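Local coordinates for protein negative regulator of ofd1 (Schizosaccharomyces pombe, PDB 3QTM) that directly inhibits Ofd1, stabilises the Sre1 transcription factor fragment that drives hypoxic gene expression, and is required for correct translation termination, at residues E31-N35 with D36-A40; Q153-N156 with P157-K161; Q164-R167 with P168-Q171; D178-P182 with D183-P187. All coordinates share one frame; numbering follows the deposited sequence.

Contact 1. Residues E31-N35 with D36-A40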
loop_
_atom_site.group_PDB
_atom_site.type_symbol
_atom_site.label_atom_id
_atom_site.label_comp_id
_atom_site.label_asym_id
_atom_site.label_seq_id
_atom_site.Cartn_x
_atom_site.Cartn_y
_atom_site.Cartn_z
ATOM N N GLU A 31 -5.011 -6.959 -15.149
ATOM C CA GLU A 31 -5.091 -8.424 -15.190
ATOM C C GLU A 31 -3.891 -9.012 -15.929
ATOM O O GLU A 31 -3.320 -10.020 -15.506
ATOM C CB GLU A 31 -6.384 -8.880 -15.882
ATOM C CG GLU A 31 -7.655 -8.489 -15.145
ATOM C CD GLU A 31 -8.907 -8.632 -16.008
ATOM O OE1 GLU A 31 -8.809 -9.180 -17.136
ATOM O OE2 GLU A 31 -9.987 -8.186 -15.556
ATOM N N LYS A 32 -3.527 -8.384 -17.042
ATOM C CA LYS A 32 -2.343 -8.784 -17.797
ATOM C C LYS A 32 -1.066 -8.638 -16.968
ATOM O O LYS A 32 -0.189 -9.510 -16.991
ATOM C CB LYS A 32 -2.220 -7.968 -19.081
ATOM C CG LYS A 32 -3.271 -8.312 -20.133
ATOM C CD LYS A 32 -3.102 -9.738 -20.625
ATOM C CE LYS A 32 -4.323 -10.193 -21.405
ATOM N NZ LYS A 32 -4.106 -11.514 -22.039
ATOM N N LEU A 33 -0.962 -7.531 -16.240
ATOM C CA LEU A 33 0.191 -7.313 -15.387
ATOM C C LEU A 33 0.299 -8.467 -14.386
ATOM O O LEU A 33 1.373 -9.050 -14.201
ATOM C CB LEU A 33 0.075 -5.977 -14.660
ATOM C CG LEU A 33 1.262 -5.624 -13.760
ATOM C CD1 LEU A 33 2.548 -5.699 -14.562
ATOM C CD2 LEU A 33 1.088 -4.236 -13.142
ATOM N N GLU A 34 -0.825 -8.799 -13.761
ATOM C CA GLU A 34 -0.885 -9.864 -12.761
ATOM C C GLU A 34 -0.442 -11.229 -13.296
ATOM O O GLU A 34 0.112 -12.041 -12.555
ATOM C CB GLU A 34 -2.299 -9.971 -12.209
ATOM C CG GLU A 34 -2.484 -11.063 -11.177
ATOM C CD GLU A 34 -3.882 -11.060 -10.596
ATOM O OE1 GLU A 34 -4.846 -11.208 -11.374
ATOM O OE2 GLU A 34 -4.019 -10.909 -9.364
ATOM N N ASN A 35 -0.701 -11.476 -14.576
ATOM C CA ASN A 35 -0.239 -12.682 -15.239
ATOM C C ASN A 35 1.159 -12.549 -15.834
ATOM O O ASN A 35 1.566 -13.360 -16.666
ATOM C CB ASN A 35 -1.224 -13.090 -16.329
ATOM C CG ASN A 35 -2.421 -13.809 -15.772
ATOM O OD1 ASN A 35 -3.544 -13.309 -15.844
ATOM N ND2 ASN A 35 -2.190 -14.983 -15.179
ATOM N N ASP A 36 1.882 -11.519 -15.413
ATOM C CA ASP A 36 3.248 -11.297 -15.880
ATOM C C ASP A 36 3.344 -11.144 -17.398
ATOM O O ASP A 36 4.365 -11.477 -17.999
ATOM C CB ASP A 36 4.169 -12.423 -15.400
ATOM C CG ASP A 36 4.091 -12.636 -13.896
ATOM O OD1 ASP A 36 4.238 -11.642 -13.145
ATOM O OD2 ASP A 36 3.879 -13.795 -13.464
ATOM N N ASP A 37 2.279 -10.642 -18.015
ATOM C CA ASP A 37 2.320 -10.288 -19.429
ATOM C C ASP A 37 2.427 -8.779 -19.533
ATOM O O ASP A 37 1.430 -8.088 -19.734
ATOM C CB ASP A 37 1.069 -10.777 -20.158
ATOM C CG ASP A 37 1.209 -10.690 -21.672
ATOM O OD1 ASP A 37 0.387 -11.327 -22.372
ATOM O OD2 ASP A 37 2.147 -10.007 -22.162
ATOM N N ILE A 38 3.648 -8.277 -19.397
ATOM C CA ILE A 38 3.892 -6.849 -19.278
ATOM C C ILE A 38 3.724 -6.125 -20.607
ATOM O O ILE A 38 3.267 -4.985 -20.646
ATOM C CB ILE A 38 5.304 -6.588 -18.724
ATOM C CG1 ILE A 38 5.398 -7.090 -17.284
ATOM C CG2 ILE A 38 5.643 -5.122 -18.792
ATOM C CD1 ILE A 38 6.683 -6.704 -16.595
ATOM N N ASP A 39 4.102 -6.772 -21.701
ATOM C CA ASP A 39 3.952 -6.126 -22.995
ATOM C C ASP A 39 2.490 -5.948 -23.368
ATOM O O ASP A 39 2.117 -4.923 -23.934
ATOM C CB ASP A 39 4.724 -6.854 -24.092
ATOM C CG ASP A 39 6.048 -6.185 -24.390
ATOM O OD1 ASP A 39 7.094 -6.851 -24.218
ATOM O OD2 ASP A 39 6.038 -4.981 -24.769
ATOM N N ALA A 40 1.666 -6.940 -23.048
ATOM C CA ALA A 40 0.226 -6.815 -23.247
ATOM C C ALA A 40 -0.323 -5.677 -22.386
ATOM O O ALA A 40 -1.121 -4.873 -22.855
ATOM C CB ALA A 40 -0.476 -8.110 -22.899
HETATM O O HOH W 1 -2.061 -11.596 -23.735
#
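Lys32 and Leu33 end their helix through a Schellman motif closed by Asp36 and Asp37, a compact example of how one helix can stop and the next begin almost at once. Two backbone bonds define it. Asp37 N donates to Lys32 O at 2.9 Å, and Asp36 N reaches Leu33 O at 2.8 Å from well above the carbonyl plane. Asp36, with positive phi (59°), is the C-prime residue that turns the chain.

Asp37 then serves as N-cap of the following helix: its OD2 accepts from Ala40 N at 3.2 Å, met from above the carboxylate plane. With CG anti to the backbone N (chi1 -168°), its other oxygen faces the lysine side. Lys32 NZ and Asp37 OD1 lie 4.5 Å apart, too far for a salt bridge, and a water spans them, accepting from the amine and donating to the carboxylate.

The apolar contacts are lighter. Lys32, bent at chi2, lays its CD against Ala40 CB at 3.8 Å, while Leu33 CD1 meets Ile38 CG1 at 4.2 Å.

The turn thus joins helix 15-34 to helix 38-58 at the surface. Lys32 continues onto Ser41 and Leu44, and Ile38 leans on Ile86 of helix 84-87.

Contact 2. Residues Q153-N156 with P157-K161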
loop_
_atom_site.group_PDB
_atom_site.type_symbol
_atom_site.label_atom_id
_atom_site.label_comp_id
_atom_site.label_asym_id
_atom_site.label_seq_id
_atom_site.Cartn_x
_atom_site.Cartn_y
_atom_site.Cartn_z
ATOM N N GLN A 153 11.836 17.954 3.644
ATOM C CA GLN A 153 11.472 19.217 3.031
ATOM C C GLN A 153 10.948 18.935 1.617
ATOM O O GLN A 153 9.909 19.456 1.202
ATOM C CB GLN A 153 12.700 20.140 2.985
ATOM C CG GLN A 153 12.439 21.498 2.387
ATOM C CD GLN A 153 11.502 22.345 3.245
ATOM O OE1 GLN A 153 11.340 22.096 4.439
ATOM N NE2 GLN A 153 10.891 23.356 2.634
ATOM N N LEU A 154 11.679 18.092 0.889
ATOM C CA LEU A 154 11.365 17.743 -0.496
ATOM C C LEU A 154 10.007 17.086 -0.676
ATOM O O LEU A 154 9.253 17.456 -1.569
ATOM C CB LEU A 154 12.411 16.764 -1.025
ATOM C CG LEU A 154 13.481 17.220 -1.997
ATOM C CD1 LEU A 154 14.159 15.988 -2.584
ATOM C CD2 LEU A 154 12.870 18.071 -3.090
ATOM N N VAL A 155 9.702 16.100 0.169
ATOM C CA VAL A 155 8.536 15.232 -0.055
ATOM C C VAL A 155 7.290 15.497 0.820
ATOM O O VAL A 155 6.193 15.063 0.476
ATOM C CB VAL A 155 8.924 13.728 0.020
ATOM C CG1 VAL A 155 10.129 13.437 -0.897
ATOM C CG2 VAL A 155 9.239 13.318 1.440
ATOM N N ASN A 156 7.444 16.212 1.931
ATOM C CA ASN A 156 6.307 16.464 2.818
ATOM C C ASN A 156 5.055 17.006 2.122
ATOM O O ASN A 156 3.945 16.588 2.457
ATOM C CB ASN A 156 6.696 17.379 3.980
ATOM C CG ASN A 156 7.343 16.621 5.136
ATOM O OD1 ASN A 156 8.005 17.217 5.989
ATOM N ND2 ASN A 156 7.163 15.302 5.165
ATOM N N PRO A 157 5.222 17.949 1.168
ATOM C CA PRO A 157 4.055 18.476 0.447
ATOM C C PRO A 157 3.289 17.396 -0.312
ATOM O O PRO A 157 2.057 17.468 -0.353
ATOM C CB PRO A 157 4.674 19.479 -0.531
ATOM C CG PRO A 157 5.940 19.911 0.154
ATOM C CD PRO A 157 6.453 18.672 0.798
ATOM N N TYR A 158 3.994 16.435 -0.907
ATOM C CA TYR A 158 3.330 15.321 -1.600
ATOM C C TYR A 158 2.733 14.301 -0.639
ATOM O O TYR A 158 1.633 13.779 -0.861
ATOM C CB TYR A 158 4.285 14.651 -2.587
ATOM C CG TYR A 158 4.635 15.583 -3.719
ATOM C CD1 TYR A 158 3.815 15.683 -4.835
ATOM C CD2 TYR A 158 5.763 16.396 -3.654
ATOM C CE1 TYR A 158 4.119 16.560 -5.882
ATOM C CE2 TYR A 158 6.078 17.281 -4.686
ATOM C CZ TYR A 158 5.247 17.356 -5.796
ATOM O OH TYR A 158 5.543 18.222 -6.828
ATOM N N ILE A 159 3.459 14.026 0.437
ATOM C CA ILE A 159 2.940 13.186 1.500
ATOM C C ILE A 159 1.620 13.765 2.014
ATOM O O ILE A 159 0.631 13.060 2.172
ATOM C CB ILE A 159 3.942 13.105 2.664
ATOM C CG1 ILE A 159 5.130 12.211 2.296
ATOM C CG2 ILE A 159 3.263 12.618 3.937
ATOM C CD1 ILE A 159 4.761 10.765 1.992
ATOM N N GLU A 160 1.617 15.059 2.285
ATOM C CA GLU A 160 0.433 15.716 2.823
ATOM C C GLU A 160 -0.738 15.676 1.826
ATOM O O GLU A 160 -1.891 15.456 2.206
ATOM C CB GLU A 160 0.789 17.161 3.213
ATOM C CG GLU A 160 -0.376 17.990 3.719
ATOM C CD GLU A 160 -0.013 19.458 3.889
ATOM O OE1 GLU A 160 -0.541 20.101 4.820
ATOM O OE2 GLU A 160 0.809 19.969 3.094
ATOM N N LYS A 161 -0.441 15.889 0.545
ATOM C CA LYS A 161 -1.481 15.798 -0.479
ATOM C C LYS A 161 -2.024 14.383 -0.595
ATOM O O LYS A 161 -3.223 14.192 -0.789
ATOM C CB LYS A 161 -0.993 16.300 -1.842
ATOM C CG LYS A 161 -0.907 17.827 -1.931
ATOM C CD LYS A 161 -1.052 18.298 -3.372
ATOM C CE LYS A 161 -0.781 19.795 -3.522
ATOM N NZ LYS A 161 0.685 20.094 -3.598
#
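Val155 O receives Ile159 N at 2.9 Å in an almost straight bond (174°), with the donor nitrogen lying nearly along the C=O axis. One residue on, Asn156 O takes Glu160 N at 2.8 Å, the donor tilted modestly from the carbonyl plane. These two i to i+4 bonds resume the helix beyond Pro157, a worked example of how a helix carries a proline in its interior. Tyr158 N also leans on Val155 O, but its bond at 121° is weak, and that carbonyl therefore serves two donors unequally.

Pro157 has no N-H to offer the preceding turn. Where a bond would otherwise run, its CD faces Gln153 O at 3.6 Å, and the helix kinks here. The same Pro157 CD lies 3.9 Å from Leu154 O.

Packing follows from the same turn. Ile159 places CG1 anti to the carbonyl carbon (chi1 -74°), which carries that branch back beside Val155 O and to 4.3 Å from Val155 CG2. The Tyr158 ring turns an edge to the carbonyl oxygens of Leu154 and Val155. Farther out, Val155 and Ile159 both rest on Tyr194 of helix 188-197, whereas Tyr158 lies against Lys132 and Val133 of helix 119-142.

Chemically, the proline removes a donor without removing an acceptor: Gln153 O is left facing a carbon. The i to i+4 bond of Tyr158 N is missing as well, so the break spans two residues before the downstream bonds take over.

Contact 3. Residues Q164-R167 with P168-Q171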
loop_
_atom_site.group_PDB
_atom_site.type_symbol
_atom_site.label_atom_id
_atom_site.label_comp_id
_atom_site.label_asym_id
_atom_site.label_seq_id
_atom_site.Cartn_x
_atom_site.Cartn_y
_atom_site.Cartn_z
ATOM N N GLN A 164 -4.358 13.823 2.269
ATOM C CA GLN A 164 -5.579 14.595 2.069
ATOM C C GLN A 164 -6.618 13.787 1.271
ATOM O O GLN A 164 -7.807 13.810 1.583
ATOM C CB GLN A 164 -5.261 15.934 1.381
ATOM C CG GLN A 164 -6.489 16.719 0.922
ATOM C CD GLN A 164 -6.143 17.929 0.060
ATOM O OE1 GLN A 164 -4.976 18.281 -0.116
ATOM N NE2 GLN A 164 -7.165 18.563 -0.488
ATOM N N TYR A 165 -6.179 13.052 0.253
ATOM C CA TYR A 165 -7.145 12.295 -0.531
ATOM C C TYR A 165 -7.403 10.880 -0.016
ATOM O O TYR A 165 -8.458 10.317 -0.282
ATOM C CB TYR A 165 -6.795 12.325 -2.014
ATOM C CG TYR A 165 -6.850 13.742 -2.539
ATOM C CD1 TYR A 165 -8.073 14.368 -2.785
ATOM C CD2 TYR A 165 -5.686 14.471 -2.738
ATOM C CE1 TYR A 165 -8.127 15.667 -3.243
ATOM C CE2 TYR A 165 -5.732 15.780 -3.194
ATOM C CZ TYR A 165 -6.952 16.367 -3.439
ATOM O OH TYR A 165 -6.987 17.655 -3.889
ATOM N N LEU A 166 -6.470 10.323 0.753
ATOM C CA LEU A 166 -6.684 9.001 1.333
ATOM C C LEU A 166 -7.693 9.045 2.488
ATOM O O LEU A 166 -8.495 8.124 2.672
ATOM C CB LEU A 166 -5.371 8.401 1.817
ATOM C CG LEU A 166 -4.339 8.011 0.747
ATOM C CD1 LEU A 166 -2.995 7.699 1.391
ATOM C CD2 LEU A 166 -4.830 6.829 -0.075
ATOM N N ARG A 167 -7.651 10.117 3.263
ATOM C CA ARG A 167 -8.477 10.206 4.465
ATOM C C ARG A 167 -9.962 10.007 4.158
ATOM O O ARG A 167 -10.615 9.197 4.796
ATOM C CB ARG A 167 -8.223 11.526 5.204
ATOM C CG ARG A 167 -9.058 11.695 6.463
ATOM C CD ARG A 167 -8.878 13.082 7.069
ATOM N NE ARG A 167 -7.470 13.388 7.313
ATOM C CZ ARG A 167 -6.783 12.907 8.339
ATOM N NH1 ARG A 167 -7.372 12.091 9.204
ATOM N NH2 ARG A 167 -5.508 13.235 8.495
ATOM N N PRO A 168 -10.498 10.726 3.161
ATOM C CA PRO A 168 -11.900 10.479 2.799
ATOM C C PRO A 168 -12.162 9.026 2.397
ATOM O O PRO A 168 -13.227 8.503 2.724
ATOM C CB PRO A 168 -12.129 11.394 1.582
ATOM C CG PRO A 168 -11.089 12.443 1.674
ATOM C CD PRO A 168 -9.910 11.848 2.405
ATOM N N LEU A 169 -11.224 8.399 1.685
ATOM C CA LEU A 169 -11.432 7.035 1.190
ATOM C C LEU A 169 -11.515 6.045 2.333
ATOM O O LEU A 169 -12.178 5.016 2.227
ATOM C CB LEU A 169 -10.291 6.601 0.261
ATOM C CG LEU A 169 -10.107 7.411 -1.015
ATOM C CD1 LEU A 169 -8.887 6.906 -1.752
ATOM C CD2 LEU A 169 -11.351 7.332 -1.900
ATOM N N ALA A 170 -10.821 6.353 3.422
ATOM C CA ALA A 170 -10.738 5.437 4.556
ATOM C C ALA A 170 -11.951 5.508 5.500
ATOM O O ALA A 170 -12.097 4.677 6.386
ATOM C CB ALA A 170 -9.445 5.674 5.322
ATOM N N GLN A 171 -12.818 6.494 5.311
ATOM C CA GLN A 171 -14.009 6.612 6.152
ATOM C C GLN A 171 -15.011 5.507 5.848
ATOM O O GLN A 171 -15.126 5.055 4.706
ATOM C CB GLN A 171 -14.674 7.978 5.963
ATOM C CG GLN A 171 -13.777 9.156 6.329
ATOM C CD GLN A 171 -12.979 8.905 7.600
ATOM O OE1 GLN A 171 -11.741 9.010 7.609
ATOM N NE2 GLN A 171 -13.678 8.549 8.675
#
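Ala170 N bonds to Leu166 O at 3.0 Å, nearly in line with the carbonyl, and more weakly to Arg167 O, so that one N-H is divided between two acceptors in a weakly bonded last turn, beyond a kink at Pro168. The proline ring presses its CD to within 3.0 Å of Gln164 O, the acceptor to which an amide hydrogen would otherwise point, and Tyr165 O is a further neighbour of that CD at 3.4 Å. With a glycine in its place the ring is gone, and Phe122 would probably lose a packing partner and the kink become freer to flex.

Leu169 holds CG anti to its carbonyl carbon (chi1 -62°), which brings Leu169 CG to 3.4 Å from Tyr165 O; its CD1 only brushes Leu166 CD2, at 4.4 Å. Arg167 and Gln171 run side by side in the same direction, the guanidinium and amide planes 23° apart, and the guanidinium goes on to a salt bridge with Asp209.

Several helices enclose this terminus of helix 151-170. Leu166 and Leu169 both touch Leu217 of helix 213-220, Leu166 also reaches Leu188 and Leu191 of helix 188-197, and Tyr165 meets Phe122 of helix 119-142 edge-to-face.

Contact 4. Residues D178-P182 with D183-P187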
loop_
_atom_site.group_PDB
_atom_site.type_symbol
_atom_site.label_atom_id
_atom_site.label_comp_id
_atom_site.label_asym_id
_atom_site.label_seq_id
_atom_site.Cartn_x
_atom_site.Cartn_y
_atom_site.Cartn_z
ATOM N N ASP A 178 -14.718 -0.792 -6.895
ATOM C CA ASP A 178 -13.833 -1.860 -7.363
ATOM C C ASP A 178 -12.490 -1.444 -7.966
ATOM O O ASP A 178 -11.718 -2.302 -8.364
ATOM C CB ASP A 178 -14.565 -2.854 -8.279
ATOM C CG ASP A 178 -15.052 -2.227 -9.569
ATOM O OD1 ASP A 178 -14.550 -1.145 -9.951
ATOM O OD2 ASP A 178 -15.943 -2.831 -10.206
ATOM N N ALA A 179 -12.204 -0.147 -8.037
ATOM C CA ALA A 179 -10.843 0.284 -8.352
ATOM C C ALA A 179 -9.958 0.134 -7.118
ATOM O O ALA A 179 -8.734 0.180 -7.229
ATOM C CB ALA A 179 -10.814 1.727 -8.833
ATOM N N LEU A 180 -10.586 -0.021 -5.947
ATOM C CA LEU A 180 -9.859 -0.146 -4.681
ATOM C C LEU A 180 -9.486 -1.602 -4.413
ATOM O O LEU A 180 -10.149 -2.288 -3.643
ATOM C CB LEU A 180 -10.683 0.412 -3.510
ATOM C CG LEU A 180 -9.954 0.609 -2.168
ATOM C CD1 LEU A 180 -9.061 1.855 -2.186
ATOM C CD2 LEU A 180 -10.929 0.682 -0.996
ATOM N N THR A 181 -8.416 -2.061 -5.046
ATOM C CA THR A 181 -7.932 -3.428 -4.885
ATOM C C THR A 181 -6.619 -3.437 -4.117
ATOM O O THR A 181 -5.952 -2.397 -4.015
ATOM C CB THR A 181 -7.629 -4.047 -6.250
ATOM O OG1 THR A 181 -6.594 -3.286 -6.881
ATOM C CG2 THR A 181 -8.887 -4.049 -7.155
ATOM N N PRO A 182 -6.220 -4.617 -3.600
ATOM C CA PRO A 182 -4.902 -4.723 -2.963
ATOM C C PRO A 182 -3.770 -4.246 -3.873
ATOM O O PRO A 182 -2.818 -3.617 -3.393
ATOM C CB PRO A 182 -4.779 -6.221 -2.672
ATOM C CG PRO A 182 -6.192 -6.652 -2.460
ATOM C CD PRO A 182 -6.994 -5.865 -3.460
ATOM N N ASP A 183 -3.868 -4.520 -5.168
ATOM C CA ASP A 183 -2.827 -4.072 -6.080
ATOM C C ASP A 183 -2.791 -2.541 -6.176
ATOM O O ASP A 183 -1.726 -1.931 -6.154
ATOM C CB ASP A 183 -3.028 -4.652 -7.472
ATOM C CG ASP A 183 -2.014 -4.119 -8.456
ATOM O OD1 ASP A 183 -0.836 -4.535 -8.357
ATOM O OD2 ASP A 183 -2.391 -3.274 -9.303
ATOM N N SER A 184 -3.953 -1.916 -6.283
ATOM C CA SER A 184 -3.971 -0.462 -6.394
ATOM C C SER A 184 -3.460 0.216 -5.122
ATOM O O SER A 184 -3.123 1.392 -5.150
ATOM C CB SER A 184 -5.362 0.057 -6.722
ATOM O OG SER A 184 -6.134 0.159 -5.550
ATOM N N LEU A 185 -3.412 -0.509 -4.007
ATOM C CA LEU A 185 -2.910 0.096 -2.778
ATOM C C LEU A 185 -1.422 -0.131 -2.567
ATOM O O LEU A 185 -0.898 0.215 -1.519
ATOM C CB LEU A 185 -3.677 -0.398 -1.558
ATOM C CG LEU A 185 -5.154 -0.022 -1.476
ATOM C CD1 LEU A 185 -5.804 -0.649 -0.209
ATOM C CD2 LEU A 185 -5.278 1.489 -1.487
ATOM N N ARG A 186 -0.730 -0.699 -3.549
ATOM C CA ARG A 186 0.710 -0.918 -3.383
ATOM C C ARG A 186 1.504 0.353 -3.034
ATOM O O ARG A 186 2.446 0.288 -2.260
ATOM C CB ARG A 186 1.324 -1.635 -4.586
ATOM C CG ARG A 186 1.320 -3.152 -4.457
ATOM C CD ARG A 186 2.182 -3.842 -5.530
ATOM N NE ARG A 186 1.601 -3.727 -6.869
ATOM C CZ ARG A 186 2.132 -3.016 -7.865
ATOM N NH1 ARG A 186 3.275 -2.359 -7.678
ATOM N NH2 ARG A 186 1.523 -2.968 -9.054
ATOM N N PRO A 187 1.133 1.509 -3.613
ATOM C CA PRO A 187 1.840 2.736 -3.229
ATOM C C PRO A 187 1.720 3.061 -1.738
ATOM O O PRO A 187 2.506 3.868 -1.255
ATOM C CB PRO A 187 1.143 3.819 -4.062
ATOM C CG PRO A 187 0.626 3.082 -5.258
ATOM C CD PRO A 187 0.178 1.751 -4.711
#
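Thr181 and Ser184 tie the tight part of this turn together through side chain and backbone. Thr181 OG1 accepts from Ser184 N at 3.0 Å in a fairly straight bond (162°), illustrating how a threonine just ahead of a proline can receive an N-H of the following turn. A chi1 of 62° sets that hydroxyl between the threonine's own N and carbonyl carbon, facing forward along the chain. Ser184 OG returns toward residues 178-182, 3.0 Å from Thr181 O and 3.1 Å from Ala179 O, with one proton that could serve either oxygen. Leu185 N adds a bond to Pro182 O at 3.2 Å, approached from high above the carbonyl plane, and a weak one to Thr181 O. Beside this polar knot, Leu180 CD1 and Leu185 CD2 meet obliquely at 3.9 Å.

The looser side, partly exposed and with fewer contacts between the two segments, is held by charge. Arg186 N bonds to Asp183 O, closing a type I turn that brings their side chains together in a salt bridge: the guanidinium grips Asp183 OD1 side-on, through NE at 3.0 Å and NH2 at 2.9 Å. The same NH2 is also held by Glu82, and Asp183 OD2 pairs with Arg30. Were Asp183 replaced by an alanine, Arg30 would probably lose this partner and Arg186 be left to Glu82, its NE less fixed.

This loop between helices 151-170 and 188-197 is surrounded by others: Leu185 lies on Leu217 and Trp218 of helix 213-220, Pro182 on Tyr231 and Ile234 of helix 229-254, and Ser184 on Leu123 of helix 119-142.

The four contacts follow one another along the chain of a tetratricopeptide-repeat protein, and together they sample how a helical-repeat protein turns, bends and ends its helices. Contacts 2 and 3 share helix 151-170, their centres 16 Å apart, and each has a proline kink. Contact 4 belongs to the loop leaving that helix, its centre 14 Å from that of contact 3; both pack on Leu217. Contact 1, far earlier in sequence, comes within about 4 Å of contact 4 at the nearest atoms without touching, and Tyr231 touches both, hydrogen-bonded to Glu34 and packed against Pro182. Contacts 1 and 2 lie farthest apart, their centres 32 Å from each other.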